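Local atomic coordinates of putative oxidoreductase yhhX (Escherichia coli K-12, PDB entry 3F4L), a protein that probably acts as an NADP-dependent oxidoreductase of the Gfo/Idh/MocA family, perhaps a scyllo-inositol dehydrogenase. Residues F98-F109 with E319-E330; V2-F10 with K26-R36. All coordinates share one frame; numbering follows the deposited sequence.

How the interactions relate
Along the chain interaction 2 closes before interaction 1 opens. Interaction 2 pairs strands 3-8 and 29-35, neighbours in the parallel sheet of the nucleotide-binding Rossmann fold. Both are inner strands of that sheet, with 66-71 and 52-54 on their outer sides. Interaction 1 begins later in the same fold, at helix 102-115, which lies between strands 91-94 and 119-121 in the chain. It joins that helix to helix 319-331 of the C-terminal alpha/beta region. The two contacts do not touch: their centres are 26 Å apart and their nearest atoms about 12 Å. Interaction 1 is a seam between the two parts of the protein, made by segments more than 200 residues apart in sequence.

Interaction 1 (F98-F109 with E319-E330); sequences FTPTLAQAKELF and ESEVLTNLEILE
The Phe109 ring carries Glu319 on one face. Glu319 CG sits over the ring centre, 3.5 Å from the centroid, in a CH-pi contact, and the carboxylate beyond it lies nearly parallel to the ring, 7° apart. With CG of Glu319 anti to the backbone N (chi1 -174°) and the chain extended, the glutamate slides past the ring in the opposite direction. Val322 CG1 meets the same ring at its edge, in plane, and also touches Phe98 CD2 at 3.8 Å. Ala105 CB lies in plane at the edge of the Phe98 ring.

The helices run almost antiparallel, with segment axes 9.9 Å apart. Leu102 is a knob among Leu323, Leu326, Glu327 and Glu330. Its CD1 lies 3.7 Å from Leu323 CD2. Leu323 is a knob in return, among Leu102, Ala105, Lys106 and Phe109. Leu326 CD2 packs tightly on Ala105 CB, at 3.3 Å.

Glu330 OE2 accepts a weak hydrogen bond from Leu102 N, 3.4 Å long. Thr101 caps this helix start, and its positive end probably favours the Glu330 carboxylate. Leucine, alanine and phenylalanine carbons carry most of the join between Rossmann fold and C-terminal region, so the seam depends mainly on packing.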
loop_
_atom_site.group_PDB
_atom_site.type_symbol
_atom_site.label_atom_id
_atom_site.label_comp_id
_atom_site.label_asym_id
_atom_site.label_seq_id
_atom_site.Cartn_x
_atom_site.Cartn_y
_atom_site.Cartn_z
ATOM N N PHE A 98 -0.415 -21.027 17.369
ATOM C CA PHE A 98 0.280 -21.444 18.589
ATOM C C PHE A 98 -0.719 -21.797 19.688
ATOM O O PHE A 98 -0.698 -22.898 20.242
ATOM C CB PHE A 98 1.197 -20.315 19.061
ATOM C CG PHE A 98 2.202 -20.742 20.083
ATOM C CD1 PHE A 98 3.053 -21.815 19.830
ATOM C CD2 PHE A 98 2.303 -20.075 21.294
ATOM C CE1 PHE A 98 3.994 -22.221 20.773
ATOM C CE2 PHE A 98 3.245 -20.473 22.251
ATOM C CZ PHE A 98 4.091 -21.548 21.986
ATOM N N THR A 99 -1.594 -20.847 19.994
ATOM C CA THR A 99 -2.635 -21.025 21.003
ATOM C C THR A 99 -3.808 -20.171 20.576
ATOM O O THR A 99 -3.659 -19.283 19.733
ATOM C CB THR A 99 -2.195 -20.554 22.413
ATOM O OG1 THR A 99 -1.656 -19.227 22.335
ATOM C CG2 THR A 99 -1.158 -21.502 22.996
ATOM N N PRO A 100 -4.996 -20.435 21.135
ATOM C CA PRO A 100 -6.153 -19.627 20.750
ATOM C C PRO A 100 -6.033 -18.203 21.274
ATOM O O PRO A 100 -6.565 -17.267 20.670
ATOM C CB PRO A 100 -7.330 -20.367 21.395
ATOM C CG PRO A 100 -6.843 -21.796 21.471
ATOM C CD PRO A 100 -5.416 -21.602 21.932
ATOM N N THR A 101 -5.326 -18.043 22.391
ATOM C CA THR A 101 -5.181 -16.731 23.013
ATOM C C THR A 101 -3.796 -16.375 23.537
ATOM O O THR A 101 -2.927 -17.234 23.711
ATOM C CB THR A 101 -6.157 -16.582 24.190
ATOM O OG1 THR A 101 -5.674 -17.338 25.309
ATOM C CG2 THR A 101 -7.526 -17.098 23.802
ATOM N N LEU A 102 -3.620 -15.088 23.819
ATOM C CA LEU A 102 -2.365 -14.550 24.330
ATOM C C LEU A 102 -2.044 -15.126 25.713
ATOM O O LEU A 102 -0.906 -15.516 25.989
ATOM C CB LEU A 102 -2.473 -13.023 24.387
ATOM C CG LEU A 102 -1.251 -12.156 24.691
ATOM C CD1 LEU A 102 -0.133 -12.454 23.704
ATOM C CD2 LEU A 102 -1.659 -10.680 24.616
ATOM N N ALA A 103 -3.051 -15.184 26.579
ATOM C CA ALA A 103 -2.862 -15.724 27.923
ATOM C C ALA A 103 -2.383 -17.185 27.875
ATOM O O ALA A 103 -1.436 -17.554 28.571
ATOM C CB ALA A 103 -4.167 -15.616 28.719
ATOM N N GLN A 104 -3.029 -18.016 27.061
ATOM C CA GLN A 104 -2.618 -19.415 26.955
ATOM C C GLN A 104 -1.179 -19.521 26.464
ATOM O O GLN A 104 -0.426 -20.385 26.914
ATOM C CB GLN A 104 -3.536 -20.186 26.007
ATOM C CG GLN A 104 -4.869 -20.552 26.613
ATOM C CD GLN A 104 -5.790 -21.220 25.621
ATOM O OE1 GLN A 104 -6.322 -20.574 24.716
ATOM N NE2 GLN A 104 -5.980 -22.522 25.776
ATOM N N ALA A 105 -0.804 -18.648 25.534
ATOM C CA ALA A 105 0.554 -18.647 25.008
ATOM C C ALA A 105 1.503 -18.335 26.158
ATOM O O ALA A 105 2.510 -19.012 26.356
ATOM C CB ALA A 105 0.698 -17.599 23.917
ATOM N N LYS A 106 1.164 -17.306 26.927
ATOM C CA LYS A 106 1.995 -16.914 28.053
ATOM C C LYS A 106 2.108 -18.051 29.057
ATOM O O LYS A 106 3.153 -18.233 29.673
ATOM C CB LYS A 106 1.421 -15.662 28.722
ATOM C CG LYS A 106 1.480 -14.430 27.829
ATOM C CD LYS A 106 1.057 -13.160 28.559
ATOM C CE LYS A 106 1.278 -11.954 27.668
ATOM N NZ LYS A 106 0.713 -10.697 28.220
ATOM N N GLU A 107 1.032 -18.818 29.206
ATOM C CA GLU A 107 1.003 -19.946 30.133
ATOM C C GLU A 107 1.915 -21.078 29.654
ATOM O O GLU A 107 2.583 -21.741 30.451
ATOM C CB GLU A 107 -0.425 -20.466 30.268
ATOM C CG GLU A 107 -0.616 -21.464 31.391
ATOM C CD GLU A 107 -2.059 -21.911 31.515
ATOM O OE1 GLU A 107 -2.958 -21.051 31.363
ATOM O OE2 GLU A 107 -2.294 -23.111 31.773
ATOM N N LEU A 108 1.933 -21.295 28.344
ATOM C CA LEU A 108 2.763 -22.334 27.747
ATOM C C LEU A 108 4.252 -22.017 27.957
ATOM O O LEU A 108 5.040 -22.901 28.291
ATOM C CB LEU A 108 2.438 -22.435 26.250
ATOM C CG LEU A 108 1.960 -23.754 25.637
ATOM C CD1 LEU A 108 0.946 -24.455 26.524
ATOM C CD2 LEU A 108 1.368 -23.464 24.269
ATOM N N PHE A 109 4.634 -20.756 27.768
ATOM C CA PHE A 109 6.026 -20.351 27.947
ATOM C C PHE A 109 6.469 -20.467 29.414
ATOM O O PHE A 109 7.584 -20.911 29.697
ATOM C CB PHE A 109 6.230 -18.915 27.448
ATOM C CG PHE A 109 6.115 -18.764 25.958
ATOM C CD1 PHE A 109 6.950 -19.488 25.107
ATOM C CD2 PHE A 109 5.204 -17.876 25.406
ATOM C CE1 PHE A 109 6.880 -19.321 23.726
ATOM C CE2 PHE A 109 5.123 -17.701 24.029
ATOM C CZ PHE A 109 5.966 -18.426 23.186
ATOM N N GLU A 319 10.399 -15.573 22.216
ATOM C CA GLU A 319 9.119 -15.561 22.926
ATOM C C GLU A 319 8.357 -14.261 22.655
ATOM O O GLU A 319 7.160 -14.283 22.365
ATOM C CB GLU A 319 9.365 -15.728 24.440
ATOM C CG GLU A 319 8.107 -15.887 25.306
ATOM C CD GLU A 319 8.433 -16.049 26.802
ATOM O OE1 GLU A 319 9.312 -16.879 27.129
ATOM O OE2 GLU A 319 7.808 -15.358 27.647
ATOM N N SER A 320 9.057 -13.130 22.743
ATOM C CA SER A 320 8.434 -11.829 22.520
ATOM C C SER A 320 7.829 -11.687 21.127
ATOM O O SER A 320 6.819 -11.017 20.956
ATOM C CB SER A 320 9.443 -10.697 22.753
ATOM O OG SER A 320 10.521 -10.750 21.834
ATOM N N GLU A 321 8.444 -12.312 20.131
ATOM C CA GLU A 321 7.922 -12.238 18.769
ATOM C C GLU A 321 6.597 -12.991 18.683
ATOM O O GLU A 321 5.666 -12.574 17.995
ATOM C CB GLU A 321 8.933 -12.837 17.783
ATOM C CG GLU A 321 10.290 -12.144 17.845
ATOM C CD GLU A 321 11.331 -12.762 16.927
ATOM O OE1 GLU A 321 11.530 -13.992 16.968
ATOM O OE2 GLU A 321 11.967 -12.011 16.165
ATOM N N VAL A 322 6.506 -14.103 19.397
ATOM C CA VAL A 322 5.288 -14.896 19.381
ATOM C C VAL A 322 4.156 -14.133 20.056
ATOM O O VAL A 322 3.054 -14.063 19.528
ATOM C CB VAL A 322 5.501 -16.252 20.094
ATOM C CG1 VAL A 322 4.228 -17.068 20.062
ATOM C CG2 VAL A 322 6.625 -17.006 19.420
ATOM N N LEU A 323 4.434 -13.544 21.217
ATOM C CA LEU A 323 3.413 -12.799 21.947
ATOM C C LEU A 323 2.966 -11.547 21.184
ATOM O O LEU A 323 1.788 -11.179 21.212
ATOM C CB LEU A 323 3.938 -12.412 23.333
ATOM C CG LEU A 323 4.215 -13.588 24.284
ATOM C CD1 LEU A 323 4.799 -13.083 25.598
ATOM C CD2 LEU A 323 2.927 -14.342 24.531
ATOM N N THR A 324 3.904 -10.890 20.509
ATOM C CA THR A 324 3.556 -9.692 19.757
ATOM C C THR A 324 2.624 -10.073 18.598
ATOM O O THR A 324 1.659 -9.367 18.307
ATOM C CB THR A 324 4.818 -8.980 19.215
ATOM O OG1 THR A 324 5.601 -8.483 20.311
ATOM C CG2 THR A 324 4.428 -7.826 18.320
ATOM N N ASN A 325 2.901 -11.203 17.953
ATOM C CA ASN A 325 2.077 -11.666 16.833
ATOM C C ASN A 325 0.636 -11.933 17.288
ATOM O O ASN A 325 -0.322 -11.413 16.705
ATOM C CB ASN A 325 2.694 -12.938 16.236
ATOM C CG ASN A 325 2.214 -13.224 14.831
ATOM O OD1 ASN A 325 3.016 -13.539 13.946
ATOM N ND2 ASN A 325 0.909 -13.134 14.614
ATOM N N LEU A 326 0.484 -12.744 18.329
ATOM C CA LEU A 326 -0.837 -13.068 18.859
ATOM C C LEU A 326 -1.611 -11.828 19.298
ATOM O O LEU A 326 -2.816 -11.721 19.063
ATOM C CB LEU A 326 -0.707 -14.027 20.045
ATOM C CG LEU A 326 -0.518 -15.519 19.744
ATOM C CD1 LEU A 326 0.501 -15.717 18.624
ATOM C CD2 LEU A 326 -0.061 -16.221 21.032
ATOM N N GLU A 327 -0.922 -10.895 19.947
ATOM C CA GLU A 327 -1.574 -9.674 20.416
ATOM C C GLU A 327 -2.069 -8.826 19.243
ATOM O O GLU A 327 -3.200 -8.330 19.258
ATOM C CB GLU A 327 -0.607 -8.857 21.274
ATOM C CG GLU A 327 -1.226 -7.641 21.911
ATOM C CD GLU A 327 -0.234 -6.858 22.745
ATOM O OE1 GLU A 327 0.488 -7.473 23.556
ATOM O OE2 GLU A 327 -0.181 -5.619 22.597
ATOM N N ILE A 328 -1.222 -8.668 18.228
ATOM C CA ILE A 328 -1.594 -7.887 17.052
ATOM C C ILE A 328 -2.816 -8.503 16.363
ATOM O O ILE A 328 -3.751 -7.797 15.997
ATOM C CB ILE A 328 -0.408 -7.779 16.052
ATOM C CG1 ILE A 328 0.702 -6.902 16.668
ATOM C CG2 ILE A 328 -0.888 -7.157 14.737
ATOM C CD1 ILE A 328 2.007 -6.818 15.853
ATOM N N LEU A 329 -2.817 -9.822 16.198
ATOM C CA LEU A 329 -3.948 -10.487 15.568
ATOM C C LEU A 329 -5.241 -10.256 16.362
ATOM O O LEU A 329 -6.275 -9.890 15.791
ATOM C CB LEU A 329 -3.668 -11.992 15.438
ATOM C CG LEU A 329 -2.626 -12.374 14.380
ATOM C CD1 LEU A 329 -2.323 -13.863 14.441
ATOM C CD2 LEU A 329 -3.162 -11.988 12.997
ATOM N N GLU A 330 -5.175 -10.448 17.675
ATOM C CA GLU A 330 -6.347 -10.268 18.534
ATOM C C GLU A 330 -6.901 -8.858 18.487
ATOM O O GLU A 330 -8.100 -8.659 18.314
ATOM C CB GLU A 330 -6.018 -10.602 19.997
ATOM C CG GLU A 330 -5.562 -12.028 20.255
ATOM C CD GLU A 330 -5.534 -12.368 21.741
ATOM O OE1 GLU A 330 -4.976 -11.570 22.530
ATOM O OE2 GLU A 330 -6.070 -13.437 22.119
#

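Interaction 2 (V2-F10 with K26-R36); sequences VINCAFIGF and KDSWHVAHIFR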
loop_
_atom_site.group_PDB
_atom_site.type_symbol
_atom_site.label_atom_id
_atom_site.label_comp_id
_atom_site.label_asym_id
_atom_site.label_seq_id
_atom_site.Cartn_x
_atom_site.Cartn_y
_atom_site.Cartn_z
ATOM N N VAL A 2 21.532 -38.190 16.743
ATOM C CA VAL A 2 20.127 -38.266 16.239
ATOM C C VAL A 2 19.104 -38.055 17.351
ATOM O O VAL A 2 19.131 -38.745 18.366
ATOM C CB VAL A 2 19.841 -39.638 15.581
ATOM C CG1 VAL A 2 20.188 -40.761 16.550
ATOM C CG2 VAL A 2 18.371 -39.738 15.181
ATOM N N ILE A 3 18.204 -37.099 17.154
ATOM C CA ILE A 3 17.152 -36.819 18.129
ATOM C C ILE A 3 15.878 -37.511 17.668
ATOM O O ILE A 3 15.533 -37.434 16.493
ATOM C CB ILE A 3 16.816 -35.310 18.213
ATOM C CG1 ILE A 3 18.068 -34.504 18.543
ATOM C CG2 ILE A 3 15.726 -35.083 19.255
ATOM C CD1 ILE A 3 17.816 -33.011 18.675
ATOM N N ASN A 4 15.188 -38.184 18.586
ATOM C CA ASN A 4 13.929 -38.850 18.264
ATOM C C ASN A 4 12.793 -37.857 18.480
ATOM O O ASN A 4 12.761 -37.131 19.483
ATOM C CB ASN A 4 13.691 -40.070 19.159
ATOM C CG ASN A 4 14.518 -41.270 18.744
ATOM O OD1 ASN A 4 14.223 -42.416 19.131
ATOM N ND2 ASN A 4 15.560 -41.023 17.961
ATOM N N CYS A 5 11.863 -37.819 17.536
ATOM C CA CYS A 5 10.733 -36.919 17.654
ATOM C C CYS A 5 9.448 -37.690 17.407
ATOM O O CYS A 5 9.479 -38.877 17.051
ATOM C CB CYS A 5 10.871 -35.763 16.658
ATOM S SG CYS A 5 10.963 -36.253 14.906
ATOM N N ALA A 6 8.320 -37.024 17.610
ATOM C CA ALA A 6 7.026 -37.645 17.395
ATOM C C ALA A 6 6.004 -36.601 16.971
ATOM O O ALA A 6 6.072 -35.447 17.379
ATOM C CB ALA A 6 6.566 -38.351 18.664
ATOM N N PHE A 7 5.050 -37.008 16.146
ATOM C CA PHE A 7 4.033 -36.077 15.702
ATOM C C PHE A 7 2.669 -36.379 16.269
ATOM O O PHE A 7 2.263 -37.539 16.360
ATOM C CB PHE A 7 3.918 -36.078 14.175
ATOM C CG PHE A 7 5.089 -35.481 13.486
ATOM C CD1 PHE A 7 6.261 -36.209 13.319
ATOM C CD2 PHE A 7 5.038 -34.166 13.030
ATOM C CE1 PHE A 7 7.373 -35.629 12.705
ATOM C CE2 PHE A 7 6.136 -33.577 12.416
ATOM C CZ PHE A 7 7.304 -34.305 12.253
ATOM N N ILE A 8 1.972 -35.322 16.671
ATOM C CA ILE A 8 0.608 -35.456 17.151
ATOM C C ILE A 8 -0.188 -34.932 15.965
ATOM O O ILE A 8 -0.233 -33.720 15.719
ATOM C CB ILE A 8 0.306 -34.557 18.360
ATOM C CG1 ILE A 8 1.299 -34.830 19.493
ATOM C CG2 ILE A 8 -1.120 -34.801 18.826
ATOM C CD1 ILE A 8 1.327 -36.244 19.949
ATOM N N GLY A 9 -0.792 -35.848 15.222
ATOM C CA GLY A 9 -1.565 -35.470 14.060
ATOM C C GLY A 9 -0.883 -35.968 12.803
ATOM O O GLY A 9 0.339 -35.866 12.657
ATOM N N PHE A 10 -1.663 -36.523 11.886
ATOM C CA PHE A 10 -1.092 -37.023 10.647
ATOM C C PHE A 10 -1.932 -36.570 9.460
ATOM O O PHE A 10 -2.405 -37.385 8.678
ATOM C CB PHE A 10 -1.004 -38.553 10.681
ATOM C CG PHE A 10 -0.212 -39.138 9.545
ATOM C CD1 PHE A 10 1.057 -38.660 9.250
ATOM C CD2 PHE A 10 -0.721 -40.192 8.790
ATOM C CE1 PHE A 10 1.815 -39.220 8.223
ATOM C CE2 PHE A 10 0.030 -40.761 7.762
ATOM C CZ PHE A 10 1.303 -40.269 7.481
ATOM N N LYS A 26 17.790 -37.852 8.272
ATOM C CA LYS A 26 17.906 -39.061 9.082
ATOM C C LYS A 26 19.162 -39.118 9.960
ATOM O O LYS A 26 19.207 -39.872 10.929
ATOM C CB LYS A 26 17.844 -40.305 8.185
ATOM C CG LYS A 26 16.520 -40.484 7.445
ATOM C CD LYS A 26 15.788 -41.734 7.931
ATOM C CE LYS A 26 14.412 -41.886 7.293
ATOM N NZ LYS A 26 14.470 -42.088 5.823
ATOM N N ASP A 27 20.187 -38.341 9.621
ATOM C CA ASP A 27 21.402 -38.335 10.429
ATOM C C ASP A 27 21.256 -37.397 11.624
ATOM O O ASP A 27 22.091 -37.410 12.536
ATOM C CB ASP A 27 22.618 -37.921 9.584
ATOM C CG ASP A 27 22.285 -36.845 8.565
ATOM O OD1 ASP A 27 21.630 -35.845 8.940
ATOM O OD2 ASP A 27 22.683 -36.998 7.386
ATOM N N SER A 28 20.186 -36.603 11.623
ATOM C CA SER A 28 19.916 -35.644 12.695
ATOM C C SER A 28 18.669 -36.002 13.501
ATOM O O SER A 28 18.640 -35.848 14.726
ATOM C CB SER A 28 19.720 -34.242 12.109
ATOM O OG SER A 28 20.797 -33.888 11.266
ATOM N N TRP A 29 17.638 -36.476 12.805
ATOM C CA TRP A 29 16.383 -36.828 13.452
ATOM C C TRP A 29 15.823 -38.181 13.037
ATOM O O TRP A 29 16.060 -38.652 11.926
ATOM C CB TRP A 29 15.316 -35.785 13.136
ATOM C CG TRP A 29 15.645 -34.406 13.560
ATOM C CD1 TRP A 29 16.456 -33.515 12.918
ATOM C CD2 TRP A 29 15.157 -33.747 14.725
ATOM N NE1 TRP A 29 16.499 -32.328 13.616
ATOM C CE2 TRP A 29 15.708 -32.445 14.731
ATOM C CE3 TRP A 29 14.304 -34.128 15.771
ATOM C CZ2 TRP A 29 15.433 -31.519 15.744
ATOM C CZ3 TRP A 29 14.032 -33.208 16.778
ATOM C CH2 TRP A 29 14.596 -31.917 16.755
ATOM N N HIS A 30 15.058 -38.778 13.944
ATOM C CA HIS A 30 14.396 -40.055 13.711
ATOM C C HIS A 30 12.963 -39.936 14.221
ATOM O O HIS A 30 12.742 -39.627 15.396
ATOM C CB HIS A 30 15.094 -41.198 14.457
ATOM C CG HIS A 30 14.344 -42.491 14.377
ATOM N ND1 HIS A 30 13.560 -42.961 15.406
ATOM C CD2 HIS A 30 14.187 -43.363 13.355
ATOM C CE1 HIS A 30 12.949 -44.067 15.023
ATOM N NE2 HIS A 30 13.311 -44.332 13.781
ATOM N N VAL A 31 11.994 -40.157 13.337
ATOM C CA VAL A 31 10.587 -40.069 13.725
ATOM C C VAL A 31 10.194 -41.385 14.369
ATOM O O VAL A 31 9.980 -42.385 13.686
ATOM C CB VAL A 31 9.685 -39.791 12.493
ATOM C CG1 VAL A 31 8.210 -39.714 12.920
ATOM C CG2 VAL A 31 10.113 -38.478 11.838
ATOM N N ALA A 32 10.097 -41.378 15.692
ATOM C CA ALA A 32 9.777 -42.591 16.436
ATOM C C ALA A 32 8.300 -42.943 16.474
ATOM O O ALA A 32 7.942 -44.116 16.402
ATOM C CB ALA A 32 10.317 -42.479 17.855
ATOM N N HIS A 33 7.447 -41.930 16.591
ATOM C CA HIS A 33 6.011 -42.160 16.659
ATOM C C HIS A 33 5.223 -41.084 15.942
ATOM O O HIS A 33 5.654 -39.942 15.823
ATOM C CB HIS A 33 5.510 -42.126 18.101
ATOM C CG HIS A 33 6.283 -42.986 19.047
ATOM N ND1 HIS A 33 6.054 -44.337 19.183
ATOM C CD2 HIS A 33 7.266 -42.677 19.924
ATOM C CE1 HIS A 33 6.864 -44.826 20.106
ATOM N NE2 HIS A 33 7.609 -43.838 20.571
ATOM N N ILE A 34 4.042 -41.473 15.497
ATOM C CA ILE A 34 3.115 -40.543 14.894
ATOM C C ILE A 34 1.761 -40.952 15.431
ATOM O O ILE A 34 1.265 -42.037 15.139
ATOM C CB ILE A 34 3.120 -40.587 13.362
ATOM C CG1 ILE A 34 4.396 -39.913 12.833
ATOM C CG2 ILE A 34 1.882 -39.843 12.824
ATOM C CD1 ILE A 34 4.420 -39.755 11.319
ATOM N N PHE A 35 1.201 -40.089 16.272
ATOM C CA PHE A 35 -0.103 -40.305 16.868
ATOM C C PHE A 35 -1.173 -39.739 15.949
ATOM O O PHE A 35 -0.947 -38.747 15.258
ATOM C CB PHE A 35 -0.191 -39.591 18.220
ATOM C CG PHE A 35 -1.600 -39.421 18.732
ATOM C CD1 PHE A 35 -2.218 -40.431 19.463
ATOM C CD2 PHE A 35 -2.319 -38.259 18.459
ATOM C CE1 PHE A 35 -3.534 -40.280 19.912
ATOM C CE2 PHE A 35 -3.633 -38.100 18.903
ATOM C CZ PHE A 35 -4.240 -39.112 19.630
ATOM N N ARG A 36 -2.326 -40.393 15.936
ATOM C CA ARG A 36 -3.483 -39.947 15.167
ATOM C C ARG A 36 -4.700 -40.619 15.774
ATOM O O ARG A 36 -4.631 -41.773 16.200
ATOM C CB ARG A 36 -3.362 -40.292 13.673
ATOM C CG ARG A 36 -2.461 -41.465 13.331
ATOM C CD ARG A 36 -3.233 -42.701 12.944
ATOM N NE ARG A 36 -3.325 -43.663 14.032
ATOM C CZ ARG A 36 -3.083 -44.963 13.900
ATOM N NH1 ARG A 36 -2.730 -45.463 12.725
ATOM N NH2 ARG A 36 -3.194 -45.767 14.943
#
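Ser28 O accepts from Ile3 N at 2.8 Å and opens the parallel pairing. Trp29 comes next. Ile3 CB stands over one face of its six-membered ring, offset toward the rim, and Ile3 CG2 reaches Trp29 CZ3 at 3.5 Å. Trp29 CG lies anti to the carbonyl carbon (chi1 -59°), which lays the indole alongside Ile3. Cys5 CB touches Trp29 CE3 at 3.9 Å, with SG in an oblique sulfur-aromatic approach. With the indole cut back to an alanine, Ile3 CB and Cys5 CB would probably face a gap.

On the face of Asn4, His30 CB lies 3.5 Å from Asn4 ND2. Back on the Trp29 face, Val31 CG1 meets the Phe7 ring at its edge. At a beta bulge, Ala32 N donates to Cys5 O at 2.9 Å and His33 O accepts from Phe7 N, while His33 N is buried without a partner. Ile34 CG2, on the Trp29 face, packs on Phe10 CB at 3.8 Å. On the His30 face, Phe35 CD2 touches Ile8 CG2.

Helix 12-22 links the strands in a beta-alpha-beta crossover and touches Phe7 and Val31. Strand 29-35 lies between strands 3-8 and 52-54, strand 66-71 borders strand 3-8, and helix 300-311 packs on Ile3, Phe7 and Trp29.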